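PDB 1H21: split-Soret cytochrome c from Desulfovibrio desulfuricans, which carries two heme c groups and an iron-sulfur cluster per subunit, the hemes being shared across a homodimer, and may serve electron transfer in sulfate reduction. Local coordinates for residues T84-F96 and H106-V118. Sequence-based numbering, arbitrary orientation.
Unlike the reference sequence in segment 84-96: Cys86 (reference Tyr).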
loop_
_atom_site.group_PDB
_atom_site.type_symbol
_atom_site.label_atom_id
_atom_site.label_comp_id
_atom_site.label_asym_id
_atom_site.label_seq_id
_atom_site.Cartn_x
_atom_site.Cartn_y
_atom_site.Cartn_z
ATOM N N THR A 84 -5.734 -4.203 0.503
ATOM C CA THR A 84 -4.571 -4.063 1.380
ATOM C C THR A 84 -4.632 -2.692 2.086
ATOM O O THR A 84 -5.665 -2.335 2.649
ATOM C CB THR A 84 -3.209 -4.296 0.614
ATOM O OG1 THR A 84 -2.977 -3.256 -0.357
ATOM C CG2 THR A 84 -3.216 -5.672 -0.099
ATOM N N ILE A 85 -3.550 -1.923 2.048
ATOM C CA ILE A 85 -3.515 -0.617 2.683
ATOM C C ILE A 85 -4.675 0.255 2.192
ATOM O O ILE A 85 -4.977 0.265 0.991
ATOM C CB ILE A 85 -2.162 0.084 2.372
ATOM C CG1 ILE A 85 -2.103 1.475 3.014
ATOM C CG2 ILE A 85 -1.978 0.208 0.885
ATOM C CD1 ILE A 85 -2.222 1.486 4.521
ATOM N N CYS A 86 -5.365 0.938 3.107
ATOM C CA CYS A 86 -6.442 1.826 2.680
ATOM C C CYS A 86 -5.865 2.965 1.844
ATOM O O CYS A 86 -4.948 3.664 2.271
ATOM C CB CYS A 86 -7.253 2.325 3.870
ATOM S SG CYS A 86 -8.903 1.531 3.875
ATOM N N GLY A 87 -6.335 3.064 0.606
ATOM C CA GLY A 87 -5.844 4.066 -0.325
ATOM C C GLY A 87 -5.716 5.490 0.185
ATOM O O GLY A 87 -4.769 6.208 -0.155
ATOM N N ALA A 88 -6.698 5.924 0.968
ATOM C CA ALA A 88 -6.665 7.271 1.509
ATOM C C ALA A 88 -5.432 7.433 2.372
ATOM O O ALA A 88 -4.752 8.457 2.311
ATOM C CB ALA A 88 -7.912 7.543 2.320
ATOM N N LEU A 89 -5.112 6.395 3.139
ATOM C CA LEU A 89 -3.957 6.420 4.027
ATOM C C LEU A 89 -2.649 6.500 3.252
ATOM O O LEU A 89 -1.750 7.277 3.604
ATOM C CB LEU A 89 -3.958 5.213 4.963
ATOM C CG LEU A 89 -5.015 5.109 6.064
ATOM C CD1 LEU A 89 -4.630 3.931 6.926
ATOM C CD2 LEU A 89 -5.044 6.328 6.931
ATOM N N TYR A 90 -2.533 5.713 2.190
ATOM C CA TYR A 90 -1.307 5.762 1.399
ATOM C C TYR A 90 -1.169 7.122 0.708
ATOM O O TYR A 90 -0.119 7.765 0.772
ATOM C CB TYR A 90 -1.246 4.659 0.345
ATOM C CG TYR A 90 0.036 4.782 -0.406
ATOM C CD1 TYR A 90 1.249 4.449 0.204
ATOM C CD2 TYR A 90 0.066 5.339 -1.684
ATOM C CE1 TYR A 90 2.449 4.671 -0.436
ATOM C CE2 TYR A 90 1.291 5.568 -2.343
ATOM C CZ TYR A 90 2.465 5.230 -1.707
ATOM O OH TYR A 90 3.653 5.438 -2.338
ATOM N N GLY A 91 -2.225 7.527 0.014
ATOM C CA GLY A 91 -2.213 8.804 -0.668
ATOM C C GLY A 91 -1.739 9.934 0.233
ATOM O O GLY A 91 -0.951 10.775 -0.193
ATOM N N ALA A 92 -2.192 9.939 1.484
ATOM C CA ALA A 92 -1.805 10.983 2.423
ATOM C C ALA A 92 -0.380 10.812 2.914
ATOM O O ALA A 92 0.392 11.761 2.901
ATOM C CB ALA A 92 -2.776 11.029 3.605
ATOM N N ALA A 93 -0.002 9.602 3.302
ATOM C CA ALA A 93 1.345 9.396 3.804
ATOM C C ALA A 93 2.419 9.558 2.735
ATOM O O ALA A 93 3.550 9.912 3.035
ATOM C CB ALA A 93 1.455 8.037 4.448
ATOM N N ALA A 94 2.059 9.295 1.484
ATOM C CA ALA A 94 3.015 9.366 0.388
ATOM C C ALA A 94 3.517 10.764 0.182
ATOM O O ALA A 94 4.681 10.959 -0.197
ATOM C CB ALA A 94 2.398 8.851 -0.899
ATOM N N THR A 95 2.629 11.732 0.415
ATOM C CA THR A 95 2.969 13.146 0.254
ATOM C C THR A 95 4.116 13.547 1.187
ATOM O O THR A 95 4.987 14.332 0.809
ATOM C CB THR A 95 1.747 14.090 0.499
ATOM O OG1 THR A 95 1.378 14.067 1.879
ATOM C CG2 THR A 95 0.562 13.664 -0.304
ATOM N N PHE A 96 4.162 12.941 2.368
ATOM C CA PHE A 96 5.205 13.267 3.333
ATOM C C PHE A 96 6.585 12.985 2.759
ATOM O O PHE A 96 7.570 13.672 3.107
ATOM C CB PHE A 96 5.053 12.461 4.627
ATOM C CG PHE A 96 3.720 12.583 5.275
ATOM C CD1 PHE A 96 2.783 13.528 4.834
ATOM C CD2 PHE A 96 3.397 11.748 6.346
ATOM C CE1 PHE A 96 1.556 13.651 5.444
ATOM C CE2 PHE A 96 2.164 11.857 6.974
ATOM C CZ PHE A 96 1.239 12.812 6.522
ATOM N N HIS A 106 8.599 8.685 9.716
ATOM C CA HIS A 106 8.133 7.630 10.607
ATOM C C HIS A 106 7.112 8.072 11.665
ATOM O O HIS A 106 5.993 7.571 11.676
ATOM C CB HIS A 106 9.314 6.902 11.269
ATOM C CG HIS A 106 8.925 5.607 11.924
ATOM N ND1 HIS A 106 7.948 4.778 11.413
ATOM C CD2 HIS A 106 9.400 4.983 13.030
ATOM C CE1 HIS A 106 7.837 3.702 12.170
ATOM N NE2 HIS A 106 8.709 3.802 13.157
ATOM N N PRO A 107 7.465 9.023 12.559
ATOM C CA PRO A 107 6.464 9.407 13.563
ATOM C C PRO A 107 5.217 10.042 12.969
ATOM O O PRO A 107 4.136 9.922 13.547
ATOM C CB PRO A 107 7.242 10.360 14.481
ATOM C CG PRO A 107 8.242 10.997 13.557
ATOM C CD PRO A 107 8.719 9.787 12.762
ATOM N N MET A 108 5.349 10.668 11.800
ATOM C CA MET A 108 4.195 11.297 11.146
ATOM C C MET A 108 3.192 10.216 10.694
ATOM O O MET A 108 1.998 10.325 10.929
ATOM C CB MET A 108 4.643 12.134 9.934
ATOM C CG MET A 108 5.629 13.270 10.246
ATOM S SD MET A 108 6.103 14.217 8.742
ATOM C CE MET A 108 4.544 14.847 8.236
ATOM N N VAL A 109 3.686 9.176 10.035
ATOM C CA VAL A 109 2.834 8.089 9.574
ATOM C C VAL A 109 2.311 7.300 10.786
ATOM O O VAL A 109 1.183 6.793 10.766
ATOM C CB VAL A 109 3.619 7.149 8.625
ATOM C CG1 VAL A 109 2.822 5.885 8.298
ATOM C CG2 VAL A 109 3.977 7.905 7.369
ATOM N N ASN A 110 3.113 7.215 11.845
ATOM C CA ASN A 110 2.687 6.497 13.037
ATOM C C ASN A 110 1.451 7.155 13.625
ATOM O O ASN A 110 0.519 6.471 14.054
ATOM C CB ASN A 110 3.791 6.456 14.095
ATOM C CG ASN A 110 4.850 5.409 13.798
ATOM O OD1 ASN A 110 4.691 4.576 12.905
ATOM N ND2 ASN A 110 5.937 5.439 14.556
ATOM N N GLU A 111 1.446 8.485 13.641
ATOM C CA GLU A 111 0.307 9.221 14.174
ATOM C C GLU A 111 -0.905 9.061 13.257
ATOM O O GLU A 111 -2.019 8.779 13.716
ATOM C CB GLU A 111 0.648 10.710 14.358
ATOM C CG GLU A 111 -0.583 11.602 14.393
ATOM C CD GLU A 111 -0.471 12.769 15.334
ATOM O OE1 GLU A 111 0.518 12.856 16.091
ATOM O OE2 GLU A 111 -1.408 13.603 15.322
ATOM N N LEU A 112 -0.693 9.249 11.960
ATOM C CA LEU A 112 -1.763 9.108 10.988
ATOM C C LEU A 112 -2.391 7.709 11.059
ATOM O O LEU A 112 -3.610 7.588 11.183
ATOM C CB LEU A 112 -1.216 9.388 9.590
ATOM C CG LEU A 112 -2.209 9.285 8.449
ATOM C CD1 LEU A 112 -3.381 10.237 8.703
ATOM C CD2 LEU A 112 -1.472 9.594 7.146
ATOM N N PHE A 113 -1.554 6.669 11.050
ATOM C CA PHE A 113 -2.014 5.278 11.106
ATOM C C PHE A 113 -2.635 4.835 12.451
ATOM O O PHE A 113 -3.684 4.194 12.450
ATOM C CB PHE A 113 -0.893 4.320 10.677
ATOM C CG PHE A 113 -0.613 4.320 9.189
ATOM C CD1 PHE A 113 -1.082 5.348 8.367
ATOM C CD2 PHE A 113 0.129 3.302 8.615
ATOM C CE1 PHE A 113 -0.816 5.359 7.000
ATOM C CE2 PHE A 113 0.402 3.304 7.246
ATOM C CZ PHE A 113 -0.073 4.338 6.441
ATOM N N ARG A 114 -2.002 5.158 13.585
ATOM C CA ARG A 114 -2.539 4.799 14.911
ATOM C C ARG A 114 -3.870 5.520 15.145
ATOM O O ARG A 114 -4.811 4.962 15.718
ATOM C CB ARG A 114 -1.549 5.171 16.007
ATOM C CG ARG A 114 -0.323 4.301 16.016
ATOM C CD ARG A 114 0.733 4.765 16.986
ATOM N NE ARG A 114 1.971 4.009 16.794
ATOM C CZ ARG A 114 3.171 4.354 17.265
ATOM N NH1 ARG A 114 3.339 5.464 17.980
ATOM N NH2 ARG A 114 4.207 3.558 17.036
ATOM N N TRP A 115 -3.961 6.747 14.643
ATOM C CA TRP A 115 -5.165 7.536 14.782
ATOM C C TRP A 115 -6.290 6.815 14.067
ATOM O O TRP A 115 -7.378 6.631 14.631
ATOM C CB TRP A 115 -4.939 8.929 14.180
ATOM C CG TRP A 115 -6.205 9.690 13.871
ATOM C CD1 TRP A 115 -6.981 10.398 14.750
ATOM C CD2 TRP A 115 -6.855 9.786 12.594
ATOM N NE1 TRP A 115 -8.077 10.924 14.094
ATOM C CE2 TRP A 115 -8.022 10.560 12.771
ATOM C CE3 TRP A 115 -6.563 9.284 11.320
ATOM C CZ2 TRP A 115 -8.895 10.845 11.726
ATOM C CZ3 TRP A 115 -7.431 9.567 10.283
ATOM C CH2 TRP A 115 -8.586 10.342 10.491
ATOM N N TYR A 116 -6.008 6.391 12.832
ATOM C CA TYR A 116 -6.985 5.687 12.008
ATOM C C TYR A 116 -7.517 4.417 12.671
ATOM O O TYR A 116 -8.731 4.188 12.681
ATOM C CB TYR A 116 -6.421 5.351 10.622
ATOM C CG TYR A 116 -7.449 4.741 9.703
ATOM C CD1 TYR A 116 -8.279 5.541 8.926
ATOM C CD2 TYR A 116 -7.617 3.360 9.636
ATOM C CE1 TYR A 116 -9.254 4.982 8.108
ATOM C CE2 TYR A 116 -8.581 2.791 8.822
ATOM C CZ TYR A 116 -9.399 3.606 8.063
ATOM O OH TYR A 116 -10.379 3.051 7.264
ATOM N N GLU A 117 -6.625 3.610 13.236
ATOM C CA GLU A 117 -7.050 2.374 13.891
ATOM C C GLU A 117 -8.063 2.576 15.038
ATOM O O GLU A 117 -9.007 1.791 15.179
ATOM C CB GLU A 117 -5.848 1.627 14.461
ATOM C CG GLU A 117 -4.793 1.132 13.471
ATOM C CD GLU A 117 -3.681 0.358 14.184
ATOM O OE1 GLU A 117 -3.435 0.617 15.388
ATOM O OE2 GLU A 117 -3.067 -0.534 13.562
ATOM N N VAL A 118 -7.870 3.615 15.851
ATOM C CA VAL A 118 -8.739 3.840 17.003
ATOM C C VAL A 118 -9.909 4.804 16.891
ATOM O O VAL A 118 -10.891 4.652 17.620
ATOM C CB VAL A 118 -7.931 4.232 18.254
ATOM C CG1 VAL A 118 -6.966 3.132 18.599
ATOM C CG2 VAL A 118 -7.185 5.548 18.033
#
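Leu89 lies between two rings of the facing helix, its CD1 over one face of Tyr116, 4.3 Å from the ring centroid in a CH-pi contact, and its CB against Phe113 CE1. The arrangement is an antiparallel helical hairpin within the C_GCAxxG_C_C family region: the axes of helix 87-96 and helix 106-118 approach to 10.1 Å, their directions 160° apart, and the interface is buried, largely apolar and without a hydrogen bond across it. Leu112 is the knob in a knobs-into-holes packing, inserted among Leu89, Ala92, Ala93 and Phe96; with CG anti to the backbone N (chi1 -180°), the side chain reaches across and its CD2 lies 4.0 Å from Ala92 CB. At the small Ala93 the backbones are closest, its CA 6.1 Å from Val109 CA. Ile185 of helix 165-192 also touches Leu112, while Phe113 meets Trp82 of the second subunit edge-to-face. At the N-terminal end of helix 87-96, the N-cap residue Cys86, an inferred ligand of the iron-sulfur centre, probably [2Fe-2S], has SG 4.0 Å from Tyr116 OH, a hydroxyl hydrogen-bonded to Ser150. Toward the hairpin's connection, the Phe96 ring is sandwiched between its own helix backbone at Ala93 CA and a Met-aromatic contact from Met108. A bend at chi3 (61°) sets Met108 CE almost over the ring centre, 3.8 Å from the Phe96 centroid, with SD lying obliquely.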